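Long-range contacts in N-acetylglucosamine 2-epimerase (Xylella fastidiosa, PDB 3GT5), which probably interconverts sugars as an isomerase of the N-acylglucosamine 2-epimerase family, although its own substrate is not established: residues G154-D158 and R170-N175; A202-R207 and W268-V272; Q209-A213 and W225-W229; E252-L256 and E314-A318. One frame throughout, in Å; residues are numbered along the deposited sequence. Where two conformers were deposited one is given.

Contact 1 of 4, residues G154-D158 and R170-N175; sequences GLYKD and RGQNAN
Strand residue Tyr-156 passes the first turn of helix 172-189 with its CA 6.4 Å from that of Asn-175, while the CA atoms of Asp-158 and Arg-170 come close at the short strand leading into the helix. The side-chain amide of Asn-175 bonds both the N and the O of Tyr-156. Tyr-156 N donates to Asn-175 OD1 (2.9 Å) at 166°, on a lone pair in the carbonyl plane, and Asn-175 ND2 returns a bond to Tyr-156 O (3.0 Å). The second N-H of Asn-175 ND2 goes to Gly-171 O (3.0 Å), so three bonds fix the rotation of the amide. OD1 also lies at the edge of the Tyr-156 ring, whose OH bonds Arg-197. Asp-158 OD2 works through two waters: one accepts from Gly-171 N (2.9 Å) and also lies close to Tyr-156 O, the other accepts from Ala-174 N (2.9 Å) and donates to the carboxylate. The other oxygen, OD1, is in a salt bridge with Arg-241. In the conformer given, Lys-157 CG sits over the face of the Arg-170 guanidinium, the two chains running side by side. Arg-170 NH1 bonds Thr-167 O, and Lys-157 makes a cation-pi contact with Phe-166. The backbone groups at this strand-to-helix junction are thus satisfied by a buried amide and by a carboxylate acting through water.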
loop_
_atom_site.group_PDB
_atom_site.type_symbol
_atom_site.label_atom_id
_atom_site.label_comp_id
_atom_site.label_asym_id
_atom_site.label_seq_id
_atom_site.Cartn_x
_atom_site.Cartn_y
_atom_site.Cartn_z
ATOM N N GLY A 154 -8.543 -19.196 -6.041
ATOM C CA GLY A 154 -7.896 -18.119 -6.807
ATOM C C GLY A 154 -7.346 -16.980 -5.950
ATOM O O GLY A 154 -7.261 -15.822 -6.403
ATOM N N LEU A 155 -7.024 -17.323 -4.705
ATOM C CA LEU A 155 -6.497 -16.393 -3.693
ATOM C C LEU A 155 -5.410 -16.990 -2.790
ATOM O O LEU A 155 -5.373 -18.213 -2.571
ATOM C CB LEU A 155 -7.665 -15.912 -2.815
ATOM C CG LEU A 155 -8.749 -15.131 -3.521
ATOM C CD1 LEU A 155 -10.034 -15.063 -2.687
ATOM C CD2 LEU A 155 -8.219 -13.741 -3.868
ATOM N N TYR A 156 -4.556 -16.131 -2.202
ATOM C CA TYR A 156 -3.519 -16.542 -1.295
ATOM C C TYR A 156 -4.068 -16.620 0.126
ATOM O O TYR A 156 -4.876 -15.760 0.557
ATOM C CB TYR A 156 -2.324 -15.559 -1.323
ATOM C CG TYR A 156 -1.588 -15.559 -2.650
ATOM C CD1 TYR A 156 -0.603 -16.507 -2.937
ATOM C CD2 TYR A 156 -1.894 -14.631 -3.631
ATOM C CE1 TYR A 156 0.030 -16.518 -4.178
ATOM C CE2 TYR A 156 -1.243 -14.632 -4.844
ATOM C CZ TYR A 156 -0.289 -15.551 -5.102
ATOM O OH TYR A 156 0.322 -15.497 -6.327
ATOM N N LYS A 157 -3.588 -17.628 0.840
ATOM C CA LYS A 157 -3.766 -17.737 2.292
ATOM C C LYS A 157 -2.948 -16.674 2.993
ATOM O O LYS A 157 -2.001 -16.135 2.421
ATOM C CB LYS A 157 -3.343 -19.132 2.753
ATOM C CG LYS A 157 -4.131 -20.224 2.026
ATOM C CD LYS A 157 -3.896 -21.617 2.601
ATOM C CE LYS A 157 -2.451 -22.031 2.501
ATOM N NZ LYS A 157 -2.338 -23.516 2.478
ATOM N N ASP A 158 -3.272 -16.383 4.244
ATOM C CA ASP A 158 -2.665 -15.199 4.878
ATOM C C ASP A 158 -1.419 -15.406 5.723
ATOM O O ASP A 158 -0.483 -14.620 5.661
ATOM C CB ASP A 158 -3.700 -14.507 5.726
ATOM C CG ASP A 158 -3.669 -13.017 5.544
ATOM O OD1 ASP A 158 -3.120 -12.342 6.452
ATOM O OD2 ASP A 158 -4.204 -12.535 4.504
ATOM N N ARG A 170 -8.580 -15.850 6.423
ATOM C CA ARG A 170 -8.379 -15.433 5.056
ATOM C C ARG A 170 -8.686 -13.914 4.993
ATOM O O ARG A 170 -9.713 -13.440 5.544
ATOM C CB ARG A 170 -9.297 -16.211 4.134
ATOM C CG ARG A 170 -9.054 -17.734 4.156
ATOM C CD ARG A 170 -7.740 -18.106 3.569
ATOM N NE ARG A 170 -7.550 -19.565 3.672
ATOM C CZ ARG A 170 -6.949 -20.203 4.655
ATOM N NH1 ARG A 170 -6.357 -19.559 5.670
ATOM N NH2 ARG A 170 -6.889 -21.536 4.587
ATOM N N GLY A 171 -7.847 -13.180 4.256
ATOM C CA GLY A 171 -7.842 -11.729 4.305
ATOM C C GLY A 171 -7.749 -11.122 2.933
ATOM O O GLY A 171 -6.980 -11.619 2.091
ATOM N N GLN A 172 -8.519 -10.050 2.696
ATOM C CA GLN A 172 -8.467 -9.381 1.390
ATOM C C GLN A 172 -7.159 -8.572 1.273
ATOM O O GLN A 172 -6.646 -8.400 0.137
ATOM C CB GLN A 172 -9.726 -8.518 1.105
ATOM C CG GLN A 172 -9.722 -7.125 1.754
ATOM C CD GLN A 172 -8.915 -6.124 0.936
ATOM O OE1 GLN A 172 -8.960 -6.198 -0.292
ATOM N NE2 GLN A 172 -8.227 -5.190 1.591
ATOM N N ASN A 173 -6.642 -8.055 2.404
ATOM C CA ASN A 173 -5.565 -7.039 2.374
ATOM C C ASN A 173 -4.259 -7.559 1.778
ATOM O O ASN A 173 -3.663 -6.901 0.903
ATOM C CB ASN A 173 -5.340 -6.513 3.799
ATOM C CG ASN A 173 -4.732 -5.128 3.848
ATOM O OD1 ASN A 173 -4.410 -4.538 2.852
ATOM N ND2 ASN A 173 -4.631 -4.588 5.041
ATOM N N ALA A 174 -3.830 -8.756 2.179
ATOM C CA ALA A 174 -2.626 -9.335 1.573
ATOM C C ALA A 174 -2.831 -9.602 0.056
ATOM O O ALA A 174 -1.904 -9.412 -0.730
ATOM C CB ALA A 174 -2.168 -10.605 2.324
ATOM N N ASN A 175 -4.034 -10.010 -0.353
ATOM C CA ASN A 175 -4.344 -10.262 -1.752
ATOM C C ASN A 175 -4.365 -8.983 -2.567
ATOM O O ASN A 175 -3.957 -8.946 -3.731
ATOM C CB ASN A 175 -5.645 -11.062 -1.828
ATOM C CG ASN A 175 -5.400 -12.521 -1.508
ATOM O OD1 ASN A 175 -4.877 -13.246 -2.345
ATOM N ND2 ASN A 175 -5.736 -12.960 -0.266
HETATM O O HOH W 1 -5.566 -14.481 2.992
HETATM O O HOH W 2 -4.656 -10.051 4.644
#

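Contact 2 of 4, residues A202-R207 and W268-V272; sequences ADRITR and WLVPV
Trp-268 takes the rotamer with CG between its backbone N and carbonyl carbon (chi1 69°), which swings the indole over to Arg-207, and a bend about the CG-CD bond of Arg-207 (chi3 -71°) lays the guanidinium flat upon it. The two planes are 7° apart with centres 3.6 Å from each other, a stacked cation-pi pair over the five-membered ring. Arg-207 NH2 comes within 3.4 Å of Trp-268 CG, and the CD methylene adds a CH-pi contact above the six-membered ring. Leu-269 CD2 lies on the opposite indole face. Asp-203 holds the arginine in place: Arg-207 NE and NH1 both grip Asp-203 OD1, NE at 2.9 Å nearly along the C-O bond and NH1 from above the carboxylate plane. Asp-203 OD2 meets Arg-204 NH1 in a salt bridge whose hydrogen bond is weak in angle; the three residues form a network along helix 192-211. This face of the helix packs on the start of helix 269-284 in the (alpha/alpha)6 barrel expected for the family, and Leu-257 and Leu-260 of helix 247-263 adjoin the seam. Beyond the stack, Trp-268 CH2 reaches Asp-203 CA at 3.6 Å, and Thr-206 OG1 meets the ring edge at Trp-268 CZ3 (3.5 Å). That hydroxyl, Thr-206 OG1, donates to Ala-202 O (2.8 Å), which Thr-206 N reaches from the other face of the carbonyl. Val-272 packs beside them, its CG1 3.7 Å from Thr-206 OG1.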
loop_
_atom_site.group_PDB
_atom_site.type_symbol
_atom_site.label_atom_id
_atom_site.label_comp_id
_atom_site.label_asym_id
_atom_site.label_seq_id
_atom_site.Cartn_x
_atom_site.Cartn_y
_atom_site.Cartn_z
ATOM N N ALA A 202 -7.746 -9.632 -8.601
ATOM C CA ALA A 202 -8.782 -8.579 -8.741
ATOM C C ALA A 202 -10.201 -9.110 -8.985
ATOM O O ALA A 202 -11.157 -8.667 -8.379
ATOM C CB ALA A 202 -8.402 -7.554 -9.833
ATOM N N ASP A 203 -10.328 -10.095 -9.856
ATOM C CA ASP A 203 -11.618 -10.673 -10.146
ATOM C C ASP A 203 -12.220 -11.334 -8.896
ATOM O O ASP A 203 -13.389 -11.069 -8.521
ATOM C CB ASP A 203 -11.465 -11.692 -11.240
ATOM C CG ASP A 203 -12.745 -12.501 -11.438
ATOM O OD1 ASP A 203 -13.799 -11.899 -11.636
ATOM O OD2 ASP A 203 -12.694 -13.756 -11.273
ATOM N N ARG A 204 -11.418 -12.143 -8.230
ATOM C CA ARG A 204 -11.907 -12.894 -7.057
ATOM C C ARG A 204 -12.306 -11.936 -5.935
ATOM O O ARG A 204 -13.365 -12.101 -5.310
ATOM C CB ARG A 204 -10.871 -13.888 -6.559
ATOM C CG ARG A 204 -10.563 -15.028 -7.503
ATOM C CD ARG A 204 -11.772 -15.838 -7.916
ATOM N NE ARG A 204 -11.283 -16.976 -8.717
ATOM C CZ ARG A 204 -11.030 -16.917 -10.021
ATOM N NH1 ARG A 204 -11.281 -15.807 -10.691
ATOM N NH2 ARG A 204 -10.544 -17.983 -10.673
ATOM N N ILE A 205 -11.482 -10.944 -5.666
ATOM C CA ILE A 205 -11.822 -9.995 -4.568
ATOM C C ILE A 205 -12.952 -9.004 -4.964
ATOM O O ILE A 205 -13.942 -8.823 -4.217
ATOM C CB ILE A 205 -10.583 -9.213 -4.096
ATOM C CG1 ILE A 205 -9.498 -10.139 -3.525
ATOM C CG2 ILE A 205 -10.975 -8.118 -3.033
ATOM C CD1 ILE A 205 -9.868 -10.968 -2.222
ATOM N N THR A 206 -12.780 -8.259 -6.054
ATOM C CA THR A 206 -13.682 -7.130 -6.335
ATOM C C THR A 206 -15.023 -7.564 -6.963
ATOM O O THR A 206 -15.919 -6.788 -6.974
ATOM C CB THR A 206 -13.044 -6.018 -7.171
ATOM O OG1 THR A 206 -12.866 -6.501 -8.531
ATOM C CG2 THR A 206 -11.728 -5.570 -6.560
ATOM N N ARG A 207 -15.118 -8.804 -7.454
ATOM C CA ARG A 207 -16.369 -9.353 -7.964
ATOM C C ARG A 207 -16.920 -10.429 -7.052
ATOM O O ARG A 207 -17.955 -10.185 -6.412
ATOM C CB ARG A 207 -16.236 -9.811 -9.414
ATOM C CG ARG A 207 -15.866 -8.650 -10.325
ATOM C CD ARG A 207 -16.435 -8.801 -11.747
ATOM N NE ARG A 207 -15.742 -9.857 -12.429
ATOM C CZ ARG A 207 -15.962 -10.221 -13.688
ATOM N NH1 ARG A 207 -15.229 -11.189 -14.203
ATOM N NH2 ARG A 207 -16.922 -9.653 -14.411
ATOM N N TRP A 268 -15.025 -5.372 -17.737
ATOM C CA TRP A 268 -15.552 -5.277 -16.375
ATOM C C TRP A 268 -14.782 -4.363 -15.419
ATOM O O TRP A 268 -15.353 -3.905 -14.418
ATOM C CB TRP A 268 -15.735 -6.647 -15.748
ATOM C CG TRP A 268 -14.518 -7.404 -15.439
ATOM C CD1 TRP A 268 -13.935 -8.363 -16.202
ATOM C CD2 TRP A 268 -13.723 -7.316 -14.237
ATOM N NE1 TRP A 268 -12.839 -8.887 -15.551
ATOM C CE2 TRP A 268 -12.703 -8.270 -14.339
ATOM C CE3 TRP A 268 -13.833 -6.577 -13.051
ATOM C CZ2 TRP A 268 -11.773 -8.477 -13.320
ATOM C CZ3 TRP A 268 -12.902 -6.772 -12.059
ATOM C CH2 TRP A 268 -11.890 -7.714 -12.194
ATOM N N LEU A 269 -13.523 -4.052 -15.717
ATOM C CA LEU A 269 -12.687 -3.358 -14.740
ATOM C C LEU A 269 -13.204 -1.958 -14.342
ATOM O O LEU A 269 -13.337 -1.653 -13.142
ATOM C CB LEU A 269 -11.254 -3.263 -15.273
ATOM C CG LEU A 269 -10.570 -4.613 -15.510
ATOM C CD1 LEU A 269 -9.286 -4.404 -16.441
ATOM C CD2 LEU A 269 -10.232 -5.311 -14.201
ATOM N N VAL A 270 -13.506 -1.131 -15.329
ATOM C CA VAL A 270 -13.878 0.263 -15.059
ATOM C C VAL A 270 -15.213 0.349 -14.319
ATOM O O VAL A 270 -15.269 1.045 -13.329
ATOM C CB VAL A 270 -13.793 1.169 -16.309
ATOM C CG1 VAL A 270 -14.248 2.621 -15.957
ATOM C CG2 VAL A 270 -12.408 1.169 -16.867
ATOM N N PRO A 271 -16.285 -0.342 -14.772
ATOM C CA PRO A 271 -17.545 -0.235 -14.041
ATOM C C PRO A 271 -17.419 -0.706 -12.577
ATOM O O PRO A 271 -18.048 -0.129 -11.651
ATOM C CB PRO A 271 -18.508 -1.154 -14.816
ATOM C CG PRO A 271 -17.911 -1.338 -16.128
ATOM C CD PRO A 271 -16.450 -1.052 -16.064
ATOM N N VAL A 272 -16.635 -1.756 -12.352
ATOM C CA VAL A 272 -16.412 -2.214 -10.966
ATOM C C VAL A 272 -15.660 -1.151 -10.155
ATOM O O VAL A 272 -16.055 -0.830 -9.022
ATOM C CB VAL A 272 -15.733 -3.587 -10.904
ATOM C CG1 VAL A 272 -15.284 -3.936 -9.480
ATOM C CG2 VAL A 272 -16.644 -4.683 -11.434
#

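Contact 3 of 4, residues Q209-A213 and W225-W229; sequences QAAKA and WEVDW
Gln-209 NE2 donates to Trp-225 O at 2.8 Å, the shortest polar bond between the segments, with an N-H...O angle of 162°. The carbonyl oxygen lies in the plane of the glutamine amide, whereas the donor is tilted 20° from the carbonyl plane. The Gln-209 chain is folded at its second torsion, which brings the amide up to Trp-225 CB, Gln-209 NE2 being 3.7 Å from it, and the two side chains cross at about a right angle. Lys-212 CE lies 3.6 Å from Trp-225 O, and the chain then bends at its last torsion to place Lys-212 NZ 3.0 Å from Glu-226 OE2. This salt bridge meets the carboxylate on its syn side but out of its plane. A water accepting from Lys-212 NZ and donating to Glu-226 OE1 (3.1 Å) makes a second, indirect link between the same two groups. Further along, Val-227 lies between Lys-212 and Trp-229: Val-227 CG2 rests on Lys-212 CB (3.9 Å), while CG1 lies over the centre of the Trp-229 ring. The far end of that indole, Trp-229 CH2, touches Ala-213 CB at 4.0 Å. Trp-218 packs against Ala-213, Val-227 and Trp-229, and Tyr-221 against Gln-209 and Val-227. The end of helix 192-211 is thereby bound to the long connection toward helix 247-263, in keeping with alpha/alpha barrels of this family, where extended inter-helix loops fold over one end of the barrel.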
loop_
_atom_site.group_PDB
_atom_site.type_symbol
_atom_site.label_atom_id
_atom_site.label_comp_id
_atom_site.label_asym_id
_atom_site.label_seq_id
_atom_site.Cartn_x
_atom_site.Cartn_y
_atom_site.Cartn_z
ATOM N N GLN A 209 -15.909 -11.880 -4.044
ATOM C CA GLN A 209 -15.974 -11.581 -2.602
ATOM C C GLN A 209 -16.832 -10.367 -2.319
ATOM O O GLN A 209 -17.584 -10.362 -1.323
ATOM C CB GLN A 209 -14.590 -11.445 -1.936
ATOM C CG GLN A 209 -13.656 -12.695 -2.056
ATOM C CD GLN A 209 -14.312 -13.965 -1.574
ATOM O OE1 GLN A 209 -14.414 -14.940 -2.318
ATOM N NE2 GLN A 209 -14.741 -13.973 -0.317
ATOM N N ALA A 210 -16.734 -9.344 -3.155
ATOM C CA ALA A 210 -17.572 -8.147 -2.982
ATOM C C ALA A 210 -19.066 -8.493 -3.035
ATOM O O ALA A 210 -19.840 -7.867 -2.336
ATOM C CB ALA A 210 -17.227 -7.058 -4.029
ATOM N N ALA A 211 -19.457 -9.479 -3.858
ATOM C CA ALA A 211 -20.845 -9.935 -3.954
ATOM C C ALA A 211 -21.401 -10.423 -2.627
ATOM O O ALA A 211 -22.596 -10.365 -2.409
ATOM C CB ALA A 211 -20.985 -11.006 -5.017
ATOM N N LYS A 212 -20.529 -10.859 -1.716
ATOM C CA LYS A 212 -20.962 -11.401 -0.436
ATOM C C LYS A 212 -21.181 -10.312 0.610
ATOM O O LYS A 212 -21.605 -10.600 1.745
ATOM C CB LYS A 212 -19.919 -12.394 0.052
ATOM C CG LYS A 212 -19.610 -13.541 -0.934
ATOM C CD LYS A 212 -18.570 -14.486 -0.346
ATOM C CE LYS A 212 -18.041 -15.453 -1.393
ATOM N NZ LYS A 212 -18.841 -16.641 -1.397
ATOM N N ALA A 213 -20.887 -9.064 0.251
ATOM C CA ALA A 213 -20.968 -7.964 1.238
ATOM C C ALA A 213 -21.559 -6.741 0.606
ATOM O O ALA A 213 -21.102 -5.610 0.821
ATOM C CB ALA A 213 -19.574 -7.672 1.824
ATOM N N TRP A 225 -13.647 -18.731 2.439
ATOM C CA TRP A 225 -13.834 -17.406 1.921
ATOM C C TRP A 225 -15.274 -16.881 2.029
ATOM O O TRP A 225 -15.713 -16.071 1.232
ATOM C CB TRP A 225 -13.270 -17.277 0.507
ATOM C CG TRP A 225 -11.775 -17.278 0.486
ATOM C CD1 TRP A 225 -10.951 -18.356 0.319
ATOM C CD2 TRP A 225 -10.931 -16.149 0.680
ATOM N NE1 TRP A 225 -9.633 -17.953 0.363
ATOM C CE2 TRP A 225 -9.599 -16.594 0.555
ATOM C CE3 TRP A 225 -11.170 -14.794 0.902
ATOM C CZ2 TRP A 225 -8.507 -15.721 0.686
ATOM C CZ3 TRP A 225 -10.113 -13.942 1.023
ATOM C CH2 TRP A 225 -8.793 -14.405 0.919
ATOM N N GLU A 226 -15.976 -17.309 3.074
ATOM C CA GLU A 226 -17.230 -16.660 3.480
ATOM C C GLU A 226 -16.897 -15.529 4.473
ATOM O O GLU A 226 -15.918 -15.596 5.199
ATOM C CB GLU A 226 -18.168 -17.666 4.154
ATOM C CG GLU A 226 -18.655 -18.736 3.187
ATOM C CD GLU A 226 -19.353 -18.172 1.980
ATOM O OE1 GLU A 226 -20.211 -17.279 2.133
ATOM O OE2 GLU A 226 -19.051 -18.607 0.839
ATOM N N VAL A 227 -17.721 -14.500 4.482
ATOM C CA VAL A 227 -17.430 -13.310 5.269
ATOM C C VAL A 227 -17.370 -13.639 6.766
ATOM O O VAL A 227 -18.265 -14.340 7.290
ATOM C CB VAL A 227 -18.494 -12.209 5.042
ATOM C CG1 VAL A 227 -18.217 -11.048 6.011
ATOM C CG2 VAL A 227 -18.463 -11.733 3.580
ATOM N N ASP A 228 -16.348 -13.136 7.447
ATOM C CA ASP A 228 -16.233 -13.192 8.913
ATOM C C ASP A 228 -16.596 -11.783 9.414
ATOM O O ASP A 228 -15.796 -10.898 9.427
ATOM C CB ASP A 228 -14.824 -13.621 9.347
ATOM C CG ASP A 228 -14.687 -13.796 10.865
ATOM O OD1 ASP A 228 -15.572 -13.274 11.604
ATOM O OD2 ASP A 228 -13.698 -14.421 11.305
ATOM N N TRP A 229 -17.830 -11.595 9.843
ATOM C CA TRP A 229 -18.275 -10.264 10.246
ATOM C C TRP A 229 -17.720 -9.809 11.611
ATOM O O TRP A 229 -17.812 -8.634 11.920
ATOM C CB TRP A 229 -19.797 -10.229 10.284
ATOM C CG TRP A 229 -20.462 -10.453 8.991
ATOM C CD1 TRP A 229 -21.123 -11.590 8.600
ATOM C CD2 TRP A 229 -20.568 -9.541 7.913
ATOM N NE1 TRP A 229 -21.635 -11.433 7.352
ATOM C CE2 TRP A 229 -21.323 -10.178 6.900
ATOM C CE3 TRP A 229 -20.100 -8.240 7.689
ATOM C CZ2 TRP A 229 -21.611 -9.554 5.692
ATOM C CZ3 TRP A 229 -20.400 -7.606 6.483
ATOM C CH2 TRP A 229 -21.149 -8.266 5.502
HETATM O O HOH W 3 -21.888 -16.585 -0.349
#

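Contact 4 of 4, residues E252-L256 and E314-A318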
loop_
_atom_site.group_PDB
_atom_site.type_symbol
_atom_site.label_atom_id
_atom_site.label_comp_id
_atom_site.label_asym_id
_atom_site.label_seq_id
_atom_site.Cartn_x
_atom_site.Cartn_y
_atom_site.Cartn_z
ATOM N N GLU A 252 -8.464 2.124 -3.179
ATOM C CA GLU A 252 -7.215 1.474 -3.592
ATOM C C GLU A 252 -7.487 0.406 -4.627
ATOM O O GLU A 252 -6.742 0.291 -5.606
ATOM C CB GLU A 252 -6.513 0.878 -2.386
ATOM C CG GLU A 252 -5.140 0.284 -2.652
ATOM C CD GLU A 252 -4.270 0.113 -1.399
ATOM O OE1 GLU A 252 -4.696 0.395 -0.226
ATOM O OE2 GLU A 252 -3.107 -0.333 -1.552
ATOM N N TRP A 253 -8.524 -0.396 -4.429
ATOM C CA TRP A 253 -8.905 -1.373 -5.470
ATOM C C TRP A 253 -9.321 -0.684 -6.778
ATOM O O TRP A 253 -9.003 -1.166 -7.882
ATOM C CB TRP A 253 -10.026 -2.282 -4.970
ATOM C CG TRP A 253 -9.557 -3.514 -4.310
ATOM C CD1 TRP A 253 -9.712 -3.867 -2.995
ATOM C CD2 TRP A 253 -8.822 -4.576 -4.927
ATOM N NE1 TRP A 253 -9.121 -5.076 -2.759
ATOM C CE2 TRP A 253 -8.590 -5.551 -3.934
ATOM C CE3 TRP A 253 -8.341 -4.795 -6.235
ATOM C CZ2 TRP A 253 -7.869 -6.745 -4.186
ATOM C CZ3 TRP A 253 -7.636 -5.989 -6.486
ATOM C CH2 TRP A 253 -7.434 -6.947 -5.478
ATOM N N ALA A 254 -10.061 0.422 -6.685
ATOM C CA ALA A 254 -10.455 1.164 -7.871
ATOM C C ALA A 254 -9.212 1.569 -8.678
ATOM O O ALA A 254 -9.183 1.426 -9.924
ATOM C CB ALA A 254 -11.295 2.379 -7.529
ATOM N N LYS A 255 -8.183 2.028 -7.981
ATOM C CA LYS A 255 -6.903 2.368 -8.607
ATOM C C LYS A 255 -6.250 1.145 -9.264
ATOM O O LYS A 255 -5.802 1.201 -10.426
ATOM C CB LYS A 255 -5.981 2.983 -7.564
ATOM C CG LYS A 255 -4.619 3.486 -8.090
ATOM C CD LYS A 255 -3.553 3.618 -7.000
ATOM C CE LYS A 255 -3.077 2.286 -6.505
ATOM N NZ LYS A 255 -2.316 2.445 -5.300
ATOM N N LEU A 256 -6.178 0.044 -8.529
ATOM C CA LEU A 256 -5.578 -1.168 -9.086
ATOM C C LEU A 256 -6.334 -1.678 -10.314
ATOM O O LEU A 256 -5.708 -2.138 -11.293
ATOM C CB LEU A 256 -5.484 -2.265 -8.028
ATOM C CG LEU A 256 -4.567 -1.998 -6.851
ATOM C CD1 LEU A 256 -4.736 -3.188 -5.891
ATOM C CD2 LEU A 256 -3.035 -1.762 -7.223
ATOM N N GLU A 314 -4.766 7.194 -1.415
ATOM C CA GLU A 314 -5.203 6.139 -2.334
ATOM C C GLU A 314 -6.434 6.632 -3.104
ATOM O O GLU A 314 -6.624 6.329 -4.294
ATOM C CB GLU A 314 -5.536 4.836 -1.592
ATOM C CG GLU A 314 -4.319 4.118 -1.017
ATOM C CD GLU A 314 -3.314 3.633 -2.079
ATOM O OE1 GLU A 314 -3.720 3.325 -3.241
ATOM O OE2 GLU A 314 -2.108 3.545 -1.769
ATOM N N SER A 315 -7.271 7.420 -2.401
ATOM C CA SER A 315 -8.467 7.910 -2.979
ATOM C C SER A 315 -8.207 8.962 -4.054
ATOM O O SER A 315 -8.882 8.985 -5.085
ATOM C CB SER A 315 -9.452 8.403 -1.916
ATOM O OG SER A 315 -9.784 7.332 -1.048
ATOM N N LEU A 316 -7.264 9.862 -3.824
ATOM C CA LEU A 316 -6.953 10.851 -4.873
ATOM C C LEU A 316 -6.267 10.208 -6.064
ATOM O O LEU A 316 -6.470 10.635 -7.184
ATOM C CB LEU A 316 -6.190 12.082 -4.306
ATOM C CG LEU A 316 -4.827 11.907 -3.716
ATOM C CD1 LEU A 316 -3.764 11.922 -4.784
ATOM C CD2 LEU A 316 -4.484 12.969 -2.584
ATOM N N ALA A 317 -5.496 9.137 -5.856
ATOM C CA ALA A 317 -4.862 8.454 -6.986
ATOM C C ALA A 317 -5.941 7.777 -7.824
ATOM O O ALA A 317 -5.966 7.919 -9.073
ATOM C CB ALA A 317 -3.799 7.431 -6.471
ATOM N N ALA A 318 -6.878 7.088 -7.156
ATOM C CA ALA A 318 -8.022 6.496 -7.827
ATOM C C ALA A 318 -8.850 7.551 -8.604
ATOM O O ALA A 318 -9.208 7.310 -9.719
ATOM C CB ALA A 318 -8.905 5.742 -6.820
#
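Glu-314, Lys-255 and Ala-318 carry this buried contact between two neighbouring helices, 247-263 and 309-326, which run the same general way and fit the inner ring of an (alpha/alpha)6 barrel. The axes of the two short segments approach to 8.1 Å and cross at 35°. Lys-255 leaves its helix with CG opposite the backbone N (chi1 -176°), then kinks at its third torsion to carry the ammonium back to Glu-314. Lys-255 NZ meets Glu-314 OE1 at 2.6 Å on its syn lone pair, a short salt bridge. Glu-314 OE2 bonds His-378 ND1, so both carboxylate oxygens are held and the group is fixed in rotation. The methylenes of Lys-255 pack as they pass: Lys-255 CD lies 3.9 Å from Ala-317 CB. Ala-318 provides the small surface that lets the backbones close up, its CA only 4.3 Å from Lys-255 CA, with the methyl set against Lys-255 N and CB. Ala-254 CB continues this seam, at 4.2 Å from Ala-318 CB. Helix 269-284 borders the seam through Ala-273 on Ala-254 and Phe-277 on Ala-318, and Met-176 and His-177 flank Glu-252. The carboxylate of Glu-252 is stacked over that of Glu-314, their planes 16° apart and Glu-252 OE2 lying 4.0 Å from Glu-314 OE2. Beside the stacked carboxylates, Glu-252 CG sits 3.4 Å from Glu-314 OE1.

Overall arrangement
From the N terminus, contact 1 closes first, folding strand 155-160 back on the start of helix 172-189. The next helix, 192-211, serves both contact 2 and contact 3. Contact 3 closes a short loop at its end and is nested inside the 60-residue loop that contact 2 closes onto helix 269-284. Contact 4 opens on helix 247-263, within that loop, and ends beyond it on helix 309-326, so contacts 2 and 4 cross. Trp-225 of contact 3 packs against contact 1, and Trp-253 joins contact 4 to both contacts 1 and 2. Contacts 3 and 4 do not touch, their nearest atoms being about 8 Å apart.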